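Local coordinates for protein AAR187Cp (Eremothecium gossypii, PDB 3ZIL) that probably regulates the establishment of sister-chromatid cohesion by acting on cohesin, as a fungal Wapl-family protein, here represented by its all-helical Wap1 domain, at residues A[112-116]-A[151-155]; A[166-170]-A[206-210]; A[191-195]-A[229-234]; A[255-259]-A[281-285]. All blocks are in the same frame, centred on the assembly; numbering follows the deposited sequence.

Contact 1: A[112-116]-A[151-155]; sequences ILPLA and ALYIW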
loop_
_atom_site.group_PDB
_atom_site.type_symbol
_atom_site.label_atom_id
_atom_site.label_comp_id
_atom_site.label_asym_id
_atom_site.label_seq_id
_atom_site.Cartn_x
_atom_site.Cartn_y
_atom_site.Cartn_z
ATOM N N ILE A 112 -13.507 8.989 5.980
ATOM C CA ILE A 112 -12.373 8.942 5.072
ATOM C C ILE A 112 -12.322 7.573 4.360
ATOM O O ILE A 112 -12.193 7.549 3.151
ATOM C CB ILE A 112 -11.056 9.214 5.818
ATOM C CG1 ILE A 112 -10.942 10.697 6.216
ATOM C CG2 ILE A 112 -9.825 8.784 5.021
ATOM C CD1 ILE A 112 -10.776 11.719 5.067
ATOM N N LEU A 113 -12.360 6.458 5.104
ATOM C CA LEU A 113 -12.244 5.105 4.481
ATOM C C LEU A 113 -13.369 4.878 3.476
ATOM O O LEU A 113 -13.113 4.521 2.337
ATOM C CB LEU A 113 -12.162 3.956 5.547
ATOM C CG LEU A 113 -12.429 2.489 5.118
ATOM C CD1 LEU A 113 -11.500 2.050 3.975
ATOM C CD2 LEU A 113 -12.353 1.486 6.283
ATOM N N PRO A 114 -14.627 5.190 3.861
ATOM C CA PRO A 114 -15.689 5.085 2.844
ATOM C C PRO A 114 -15.463 5.897 1.625
ATOM O O PRO A 114 -15.688 5.401 0.487
ATOM C CB PRO A 114 -16.941 5.628 3.586
ATOM C CG PRO A 114 -16.729 5.154 4.954
ATOM C CD PRO A 114 -15.219 5.399 5.197
ATOM N N LEU A 115 -15.114 7.171 1.789
ATOM C CA LEU A 115 -14.832 7.957 0.623
ATOM C C LEU A 115 -13.662 7.354 -0.175
ATOM O O LEU A 115 -13.712 7.273 -1.444
ATOM C CB LEU A 115 -14.436 9.357 1.016
ATOM C CG LEU A 115 -15.478 10.355 1.533
ATOM C CD1 LEU A 115 -14.706 11.649 1.871
ATOM C CD2 LEU A 115 -16.492 10.445 0.431
ATOM N N ALA A 116 -12.605 6.962 0.514
ATOM C CA ALA A 116 -11.392 6.400 -0.217
ATOM C C ALA A 116 -11.643 5.215 -1.158
ATOM O O ALA A 116 -10.840 4.974 -2.109
ATOM C CB ALA A 116 -10.304 6.019 0.757
ATOM N N ALA A 151 -9.551 11.497 -0.969
ATOM C CA ALA A 151 -9.634 10.951 0.361
ATOM C C ALA A 151 -8.462 10.030 0.587
ATOM O O ALA A 151 -7.809 10.124 1.655
ATOM C CB ALA A 151 -10.926 10.180 0.504
ATOM N N LEU A 152 -8.099 9.213 -0.418
ATOM C CA LEU A 152 -6.785 8.436 -0.338
ATOM C C LEU A 152 -5.571 9.385 -0.043
ATOM O O LEU A 152 -4.736 9.131 0.839
ATOM C CB LEU A 152 -6.506 7.716 -1.676
ATOM C CG LEU A 152 -7.404 6.471 -1.949
ATOM C CD1 LEU A 152 -7.278 6.086 -3.415
ATOM C CD2 LEU A 152 -7.024 5.236 -1.056
ATOM N N TYR A 153 -5.525 10.476 -0.824
ATOM C CA TYR A 153 -4.473 11.485 -0.670
ATOM C C TYR A 153 -4.453 12.124 0.727
ATOM O O TYR A 153 -3.432 12.201 1.330
ATOM C CB TYR A 153 -4.611 12.589 -1.726
ATOM C CG TYR A 153 -3.495 13.596 -1.662
ATOM C CD1 TYR A 153 -2.234 13.304 -2.231
ATOM C CD2 TYR A 153 -3.676 14.810 -1.010
ATOM C CE1 TYR A 153 -1.209 14.215 -2.188
ATOM C CE2 TYR A 153 -2.648 15.705 -0.932
ATOM C CZ TYR A 153 -1.434 15.408 -1.530
ATOM O OH TYR A 153 -0.427 16.345 -1.405
ATOM N N ILE A 154 -5.608 12.590 1.225
ATOM C CA ILE A 154 -5.649 13.164 2.519
ATOM C C ILE A 154 -5.158 12.167 3.557
ATOM O O ILE A 154 -4.380 12.532 4.465
ATOM C CB ILE A 154 -7.087 13.620 2.911
ATOM C CG1 ILE A 154 -7.578 14.676 1.942
ATOM C CG2 ILE A 154 -7.088 14.031 4.395
ATOM C CD1 ILE A 154 -6.666 15.939 2.038
ATOM N N TRP A 155 -5.696 10.944 3.479
ATOM C CA TRP A 155 -5.440 9.900 4.438
ATOM C C TRP A 155 -3.975 9.572 4.487
ATOM O O TRP A 155 -3.398 9.479 5.576
ATOM C CB TRP A 155 -6.228 8.650 3.982
ATOM C CG TRP A 155 -6.179 7.482 4.955
ATOM C CD1 TRP A 155 -5.398 7.336 6.141
ATOM C CD2 TRP A 155 -6.903 6.218 4.814
ATOM N NE1 TRP A 155 -5.598 6.099 6.715
ATOM C CE2 TRP A 155 -6.460 5.355 5.932
ATOM C CE3 TRP A 155 -7.793 5.700 3.854
ATOM C CZ2 TRP A 155 -6.999 4.115 6.124
ATOM C CZ3 TRP A 155 -8.304 4.427 4.035
ATOM C CH2 TRP A 155 -7.926 3.655 5.168
#
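Contacts between side chains are all apolar where the C-terminal part of helix 108-116 meets the middle of helix 147-158. The short axes approach to 8.8 Å at 137°, an oblique antiparallel pairing, and the pair buries 360 Å². Small residues set the close point: the CA atoms of Ala-116 and Ala-151 are 4.9 Å apart, and the CB of Ala-151 touches Leu-115 CB at 3.6 Å as well as the backbone N of Ala-116 at 3.6 Å. With only methyl groups at Ala-116 and Ala-151, the two backbones come close at this point.

Around the alanines lie bulkier aliphatic groups. Leu-152 CD2 meets Ala-116 CB at 3.8 Å, and Ile-112 CG2 lies 3.7 Å from Trp-155 CB. The indole contributes the aromatic part: Ala-116 CB sits at its edge, 4.0 Å from Trp-155 CE3, while Leu-113 CD1 approaches Trp-155 CZ3 obliquely at 4.0 Å. Beyond the pair, Trp-155 also packs on Ala-168 of helix 168-178 and Leu-190 of helix 185-193.

No hydrogen bond joins the two segments; backbone bonds such as Ala-116 N to Ile-112 O at 2.7 Å lie within each. With all touching residues buried, the two helices are held by shape fit and exclusion of water.

Contact 2: A[166-170]-A[206-210]; sequences YGAVP and EYAQA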
loop_
_atom_site.group_PDB
_atom_site.type_symbol
_atom_site.label_atom_id
_atom_site.label_comp_id
_atom_site.label_asym_id
_atom_site.label_seq_id
_atom_site.Cartn_x
_atom_site.Cartn_y
_atom_site.Cartn_z
ATOM N N TYR A 166 -10.292 -0.016 11.318
ATOM C CA TYR A 166 -11.027 -1.250 11.234
ATOM C C TYR A 166 -11.660 -1.401 9.831
ATOM O O TYR A 166 -12.390 -0.483 9.381
ATOM C CB TYR A 166 -12.121 -1.244 12.254
ATOM C CG TYR A 166 -13.002 -2.463 12.114
ATOM C CD1 TYR A 166 -12.554 -3.721 12.541
ATOM C CD2 TYR A 166 -14.281 -2.362 11.536
ATOM C CE1 TYR A 166 -13.366 -4.860 12.402
ATOM C CE2 TYR A 166 -15.101 -3.485 11.377
ATOM C CZ TYR A 166 -14.638 -4.729 11.811
ATOM O OH TYR A 166 -15.457 -5.841 11.671
ATOM N N GLY A 167 -11.341 -2.496 9.141
ATOM C CA GLY A 167 -11.997 -2.819 7.852
ATOM C C GLY A 167 -11.218 -2.234 6.655
ATOM O O GLY A 167 -11.551 -2.534 5.505
ATOM N N ALA A 168 -10.138 -1.493 6.941
ATOM C CA ALA A 168 -9.299 -0.761 5.907
ATOM C C ALA A 168 -8.561 -1.703 4.988
ATOM O O ALA A 168 -8.505 -1.542 3.744
ATOM C CB ALA A 168 -8.292 0.163 6.610
ATOM N N VAL A 169 -7.953 -2.712 5.592
ATOM C CA VAL A 169 -7.051 -3.580 4.771
ATOM C C VAL A 169 -7.859 -4.396 3.667
ATOM O O VAL A 169 -7.533 -4.363 2.472
ATOM C CB VAL A 169 -6.186 -4.440 5.701
ATOM C CG1 VAL A 169 -5.439 -5.564 4.942
ATOM C CG2 VAL A 169 -5.200 -3.563 6.488
ATOM N N PRO A 170 -8.960 -5.045 4.046
ATOM C CA PRO A 170 -9.692 -5.702 2.955
ATOM C C PRO A 170 -10.387 -4.700 2.030
ATOM O O PRO A 170 -10.531 -5.014 0.857
ATOM C CB PRO A 170 -10.800 -6.532 3.671
ATOM C CG PRO A 170 -10.660 -6.319 5.140
ATOM C CD PRO A 170 -9.479 -5.378 5.396
ATOM N N GLU A 206 -9.364 -10.465 8.502
ATOM C CA GLU A 206 -9.307 -9.336 7.494
ATOM C C GLU A 206 -8.082 -9.483 6.598
ATOM O O GLU A 206 -8.169 -9.342 5.366
ATOM C CB GLU A 206 -9.200 -7.990 8.192
ATOM C CG GLU A 206 -10.531 -7.467 8.757
ATOM C CD GLU A 206 -10.381 -6.029 9.285
ATOM O OE1 GLU A 206 -9.874 -5.109 8.589
ATOM O OE2 GLU A 206 -10.713 -5.820 10.449
ATOM N N TYR A 207 -6.946 -9.816 7.224
ATOM C CA TYR A 207 -5.704 -10.050 6.471
ATOM C C TYR A 207 -5.837 -11.222 5.467
ATOM O O TYR A 207 -5.391 -11.085 4.326
ATOM C CB TYR A 207 -4.409 -10.145 7.305
ATOM C CG TYR A 207 -4.171 -8.994 8.245
ATOM C CD1 TYR A 207 -4.922 -7.798 8.159
ATOM C CD2 TYR A 207 -3.212 -9.088 9.251
ATOM C CE1 TYR A 207 -4.699 -6.755 9.073
ATOM C CE2 TYR A 207 -3.026 -8.043 10.187
ATOM C CZ TYR A 207 -3.757 -6.884 10.088
ATOM O OH TYR A 207 -3.546 -5.831 10.999
ATOM N N ALA A 208 -6.440 -12.334 5.898
ATOM C CA ALA A 208 -6.793 -13.432 5.009
ATOM C C ALA A 208 -7.591 -12.988 3.788
ATOM O O ALA A 208 -7.181 -13.291 2.654
ATOM C CB ALA A 208 -7.455 -14.599 5.759
ATOM N N GLN A 209 -8.705 -12.233 4.022
ATOM C CA GLN A 209 -9.507 -11.676 2.937
ATOM C C GLN A 209 -8.749 -10.871 1.966
ATOM O O GLN A 209 -8.890 -11.074 0.731
ATOM C CB GLN A 209 -10.655 -10.750 3.489
ATOM C CG GLN A 209 -11.585 -11.520 4.393
ATOM C CD GLN A 209 -12.648 -10.648 5.010
ATOM O OE1 GLN A 209 -13.181 -9.734 4.349
ATOM N NE2 GLN A 209 -12.924 -10.867 6.305
ATOM N N ALA A 210 -7.965 -9.911 2.484
ATOM C CA ALA A 210 -7.198 -9.020 1.655
ATOM C C ALA A 210 -6.161 -9.825 0.843
ATOM O O ALA A 210 -5.902 -9.541 -0.350
ATOM C CB ALA A 210 -6.452 -7.968 2.542
#
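This is a partly buried helix-helix contact with a polar outer end, formed where the start of helix 168-178 meets the middle of helix 201-215 in the all-helical Wap1 domain. The evidence for close packing lies at Pro-170 and Ala-210, whose CA atoms are 4.3 Å apart; Pro-170 CA is 4.0 Å from Ala-210 CB. Beside them Val-169 CG1 reaches Ala-210 CB at 3.5 Å and the Tyr-207 ring at CD1, 4.0 Å away.

Glu-206 supplies the polar end. Its OE1 accepts a weak hydrogen bond from Gly-167 N (3.0 Å, with an N-H...O angle of 128°) and lies 3.2 Å from Pro-170 CD, so the carboxylate lies over the first turn of the helix. Gly-167 occupies the N-cap position with phi/psi of 91/-3°, where a CB would collide with the preceding carbonyl oxygen. Tyr-166 CE1 lies 3.4 Å from Glu-206 OE2 at the exposed margin.

The Tyr-207 hydroxyl is hydrogen-bonded to Val-196 N, in the connection that follows helix 185-193. Val-169 and Tyr-207 both pack on Ile-195 and on Leu-234 of helix 225-235, and Tyr-207 further touches Val-240 of helix 238-243.

Contact 3: A[191-195]-A[229-234]; sequences LENNI and KCLIKL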
loop_
_atom_site.group_PDB
_atom_site.type_symbol
_atom_site.label_atom_id
_atom_site.label_comp_id
_atom_site.label_asym_id
_atom_site.label_seq_id
_atom_site.Cartn_x
_atom_site.Cartn_y
_atom_site.Cartn_z
ATOM N N LEU A 191 -2.913 0.457 2.753
ATOM C CA LEU A 191 -3.167 -0.938 3.047
ATOM C C LEU A 191 -1.999 -1.500 3.912
ATOM O O LEU A 191 -2.227 -2.042 4.992
ATOM C CB LEU A 191 -3.351 -1.733 1.748
ATOM C CG LEU A 191 -3.950 -3.192 1.868
ATOM C CD1 LEU A 191 -4.352 -3.633 0.426
ATOM C CD2 LEU A 191 -2.988 -4.181 2.566
ATOM N N GLU A 192 -0.774 -1.324 3.449
ATOM C CA GLU A 192 0.422 -1.818 4.110
ATOM C C GLU A 192 0.560 -1.236 5.517
ATOM O O GLU A 192 0.766 -1.936 6.472
ATOM C CB GLU A 192 1.641 -1.462 3.280
ATOM C CG GLU A 192 2.944 -2.141 3.614
ATOM C CD GLU A 192 4.149 -1.457 2.996
ATOM O OE1 GLU A 192 4.128 -0.992 1.879
ATOM O OE2 GLU A 192 5.127 -1.399 3.674
ATOM N N ASN A 193 0.390 0.064 5.612
ATOM C CA ASN A 193 0.461 0.713 6.907
ATOM C C ASN A 193 -0.686 0.454 7.872
ATOM O O ASN A 193 -0.597 0.884 8.990
ATOM C CB ASN A 193 0.791 2.211 6.795
ATOM C CG ASN A 193 2.149 2.418 6.157
ATOM O OD1 ASN A 193 2.318 3.189 5.225
ATOM N ND2 ASN A 193 3.089 1.647 6.580
ATOM N N ASN A 194 -1.724 -0.290 7.465
ATOM C CA ASN A 194 -2.801 -0.580 8.367
ATOM C C ASN A 194 -2.803 -2.078 8.759
ATOM O O ASN A 194 -3.764 -2.572 9.318
ATOM C CB ASN A 194 -4.124 -0.167 7.728
ATOM C CG ASN A 194 -4.456 1.301 7.976
ATOM O OD1 ASN A 194 -5.137 1.588 8.936
ATOM N ND2 ASN A 194 -3.929 2.239 7.138
ATOM N N ILE A 195 -1.715 -2.770 8.424
ATOM C CA ILE A 195 -1.461 -4.126 8.864
ATOM C C ILE A 195 -0.638 -3.981 10.176
ATOM O O ILE A 195 0.440 -3.404 10.149
ATOM C CB ILE A 195 -0.609 -4.880 7.818
ATOM C CG1 ILE A 195 -1.419 -5.101 6.525
ATOM C CG2 ILE A 195 -0.081 -6.201 8.379
ATOM C CD1 ILE A 195 -0.558 -5.696 5.417
ATOM N N LYS A 229 4.630 -5.513 -1.848
ATOM C CA LYS A 229 4.869 -5.222 -0.453
ATOM C C LYS A 229 3.662 -5.523 0.402
ATOM O O LYS A 229 3.833 -6.057 1.511
ATOM C CB LYS A 229 5.290 -3.763 -0.225
ATOM C CG LYS A 229 6.680 -3.491 -0.844
ATOM C CD LYS A 229 6.946 -1.967 -0.813
ATOM C CE LYS A 229 8.091 -1.572 -1.740
ATOM N NZ LYS A 229 8.879 -0.428 -1.205
ATOM N N CYS A 230 2.448 -5.208 -0.088
ATOM C CA CYS A 230 1.315 -5.655 0.709
ATOM C C CYS A 230 1.326 -7.170 0.880
ATOM O O CYS A 230 1.093 -7.656 2.011
ATOM C CB CYS A 230 -0.021 -5.212 0.099
ATOM S SG CYS A 230 -0.097 -3.383 0.018
ATOM N N LEU A 231 1.572 -7.906 -0.206
ATOM C CA LEU A 231 1.503 -9.379 -0.174
ATOM C C LEU A 231 2.566 -9.927 0.789
ATOM O O LEU A 231 2.306 -10.875 1.593
ATOM C CB LEU A 231 1.658 -10.026 -1.553
ATOM C CG LEU A 231 0.475 -9.958 -2.511
ATOM C CD1 LEU A 231 0.867 -10.141 -3.968
ATOM C CD2 LEU A 231 -0.709 -10.916 -2.095
ATOM N N ILE A 232 3.744 -9.328 0.748
ATOM C CA ILE A 232 4.809 -9.768 1.688
ATOM C C ILE A 232 4.335 -9.524 3.172
ATOM O O ILE A 232 4.276 -10.464 4.001
ATOM C CB ILE A 232 6.118 -9.004 1.414
ATOM C CG1 ILE A 232 6.736 -9.483 0.115
ATOM C CG2 ILE A 232 7.020 -9.085 2.622
ATOM C CD1 ILE A 232 7.829 -8.577 -0.384
ATOM N N LYS A 233 3.955 -8.287 3.453
ATOM C CA LYS A 233 3.461 -7.921 4.730
ATOM C C LYS A 233 2.319 -8.773 5.215
ATOM O O LYS A 233 2.319 -9.129 6.341
ATOM C CB LYS A 233 3.141 -6.433 4.877
ATOM C CG LYS A 233 3.288 -5.962 6.321
ATOM C CD LYS A 233 3.532 -4.487 6.548
ATOM C CE LYS A 233 3.342 -4.099 8.000
ATOM N NZ LYS A 233 3.043 -2.673 8.269
ATOM N N LEU A 234 1.385 -9.113 4.353
ATOM C CA LEU A 234 0.263 -9.964 4.801
ATOM C C LEU A 234 0.771 -11.395 5.090
ATOM O O LEU A 234 0.361 -12.018 6.049
ATOM C CB LEU A 234 -0.868 -9.975 3.785
ATOM C CG LEU A 234 -1.619 -8.654 3.436
ATOM C CD1 LEU A 234 -2.275 -8.670 2.030
ATOM C CD2 LEU A 234 -2.627 -8.463 4.545
HETATM O O HOH W 1 5.153 -1.557 6.755
#
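Lys-233 NZ donates a hydrogen bond to Glu-192 O at 3.0 Å and a weak one to Ile-195 O at 3.3 Å, binding helix 225-235 to the C-terminal end of helix 185-193 in this helical-repeat Wap1 domain. A lysine thus serves carbonyls where helix 185-193 gives way to the following loop. A water extends the network, accepting from Lys-233 NZ at 2.8 Å and donating to Glu-192 OE2 at 3.1 Å, so the carboxylate is linked to the ammonium through water.

The aliphatic part of the lysine also packs, with Lys-233 CD 3.8 Å from Glu-192 CG. Around this site Glu-192, Lys-229, Ile-232 and Lys-233 pack against apolar side chains of a bound peptide. The contact as a whole buries 419 Å². Glu-192 and Cys-230 have CA atoms 5.2 Å apart, and Leu-191 CD2 reaches Cys-230 SG at 3.9 Å. Past the helix, Ile-195 CD1 rests 3.6 Å from Leu-234 CD2.

Contact 4: A[255-259]-A[281-285]; sequences LAMSV and QLGLL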
loop_
_atom_site.group_PDB
_atom_site.type_symbol
_atom_site.label_atom_id
_atom_site.label_comp_id
_atom_site.label_asym_id
_atom_site.label_seq_id
_atom_site.Cartn_x
_atom_site.Cartn_y
_atom_site.Cartn_z
ATOM N N LEU A 255 4.628 -16.216 -9.603
ATOM C CA LEU A 255 5.869 -15.611 -9.152
ATOM C C LEU A 255 7.061 -16.356 -9.755
ATOM O O LEU A 255 8.052 -15.678 -10.214
ATOM C CB LEU A 255 5.991 -15.592 -7.605
ATOM C CG LEU A 255 4.988 -14.618 -6.941
ATOM C CD1 LEU A 255 4.906 -14.941 -5.420
ATOM C CD2 LEU A 255 5.434 -13.185 -7.164
ATOM N N ALA A 256 7.004 -17.713 -9.768
ATOM C CA ALA A 256 8.185 -18.436 -10.295
ATOM C C ALA A 256 8.365 -18.169 -11.853
ATOM O O ALA A 256 9.483 -18.162 -12.375
ATOM C CB ALA A 256 8.142 -19.909 -9.936
ATOM N N MET A 257 7.302 -17.815 -12.558
ATOM C CA MET A 257 7.458 -17.650 -13.985
ATOM C C MET A 257 8.006 -16.272 -14.259
ATOM O O MET A 257 8.963 -16.111 -15.013
ATOM C CB MET A 257 6.147 -17.877 -14.721
ATOM C CG MET A 257 5.956 -19.368 -15.014
ATOM S SD MET A 257 4.204 -19.696 -15.146
ATOM C CE MET A 257 4.193 -21.188 -16.158
ATOM N N SER A 258 7.413 -15.300 -13.590
ATOM C CA SER A 258 8.017 -13.997 -13.517
ATOM C C SER A 258 9.547 -13.957 -13.166
ATOM O O SER A 258 10.388 -13.325 -13.878
ATOM C CB SER A 258 7.223 -13.126 -12.602
ATOM O OG SER A 258 7.904 -11.918 -12.596
ATOM N N VAL A 259 9.947 -14.657 -12.125
ATOM C CA VAL A 259 11.383 -14.695 -11.826
ATOM C C VAL A 259 12.144 -15.319 -13.002
ATOM O O VAL A 259 13.175 -14.772 -13.452
ATOM C CB VAL A 259 11.639 -15.417 -10.498
ATOM C CG1 VAL A 259 13.127 -15.761 -10.308
ATOM C CG2 VAL A 259 11.087 -14.576 -9.347
ATOM N N GLN A 281 9.612 -10.116 -5.421
ATOM C CA GLN A 281 9.028 -11.405 -5.744
ATOM C C GLN A 281 9.688 -12.587 -5.009
ATOM O O GLN A 281 8.995 -13.497 -4.552
ATOM C CB GLN A 281 9.083 -11.670 -7.261
ATOM C CG GLN A 281 8.419 -10.561 -8.078
ATOM C CD GLN A 281 8.371 -10.826 -9.613
ATOM O OE1 GLN A 281 9.213 -11.498 -10.179
ATOM N NE2 GLN A 281 7.346 -10.299 -10.254
ATOM N N LEU A 282 11.029 -12.573 -4.879
ATOM C CA LEU A 282 11.695 -13.653 -4.116
ATOM C C LEU A 282 11.352 -13.567 -2.608
ATOM O O LEU A 282 11.133 -14.561 -1.982
ATOM C CB LEU A 282 13.223 -13.609 -4.314
ATOM C CG LEU A 282 13.645 -14.073 -5.719
ATOM C CD1 LEU A 282 15.010 -13.523 -6.172
ATOM C CD2 LEU A 282 13.628 -15.614 -5.864
ATOM N N GLY A 283 11.314 -12.365 -2.061
ATOM C CA GLY A 283 10.917 -12.167 -0.672
ATOM C C GLY A 283 9.509 -12.727 -0.524
ATOM O O GLY A 283 9.210 -13.406 0.468
ATOM N N LEU A 284 8.643 -12.507 -1.517
ATOM C CA LEU A 284 7.271 -13.051 -1.358
ATOM C C LEU A 284 7.271 -14.600 -1.475
ATOM O O LEU A 284 6.671 -15.283 -0.647
ATOM C CB LEU A 284 6.278 -12.365 -2.298
ATOM C CG LEU A 284 4.894 -12.981 -2.315
ATOM C CD1 LEU A 284 4.272 -12.878 -0.922
ATOM C CD2 LEU A 284 4.022 -12.298 -3.346
ATOM N N LEU A 285 7.937 -15.137 -2.521
ATOM C CA LEU A 285 8.228 -16.565 -2.545
ATOM C C LEU A 285 8.716 -17.131 -1.181
ATOM O O LEU A 285 8.183 -18.165 -0.706
ATOM C CB LEU A 285 9.200 -16.931 -3.647
ATOM C CG LEU A 285 8.476 -16.868 -5.019
ATOM C CD1 LEU A 285 9.462 -16.830 -6.171
ATOM C CD2 LEU A 285 7.535 -18.065 -5.100
#
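Leu-255 is the apolar centre, with 98 Å² covered by the opposing segment. Its CD1 meets Leu-284 CD2 at 3.5 Å, its CB lies 3.8 Å from Leu-285 CG, and its CD2 is 4.0 Å from Gln-281 CB. One turn on, Val-259 CG2 continues the packing with Leu-285 CD1 at 4.2 Å and, more loosely, with Leu-282 CD2 at 4.4 Å. The axes of these short segments of helix 248-261 and helix 272-289 approach to 10.1 Å and cross at -147°, an antiparallel arrangement whose spacing accommodates the leucines between the backbones. Phe-304 of helix 304-313 covers Val-259, Leu-282 and Leu-285.

At the polar edge Ser-258 OG donates a hydrogen bond to Gln-281 OE1 at 2.8 Å. The same amide serves a second site, since Gln-281 NE2 bonds to Leu-222 O. A leucine-rich interior bordered by a polar Ser-258/Gln-281 pair implies that hydrophobic burial supplies most of the contact, while the amide ties both the helix pair and the segment around Leu-222 together.

In the fold
The four contacts follow the chain through one elongated, all-helical Wap1 domain. Contact 1 closes before the others open; contacts 2 and 3 alternate their segments, since helix 185-193 falls between the two helices of contact 2; contact 4 comes last. Centres of contacts 2 and 3 are 10 Å apart, with Val-169 CG2 3.3 Å from Asn-194 O. Contact 1 joins contact 2 through Trp-155 CH2 and Ala-168 CB at 3.8 Å, and contact 3 joins contact 4 through Leu-231 CB and Leu-284 CD2 at 3.7 Å. Contacts 1 and 4, with centres 31 Å apart, do not touch, so continuity along the domain passes through neighbouring helices.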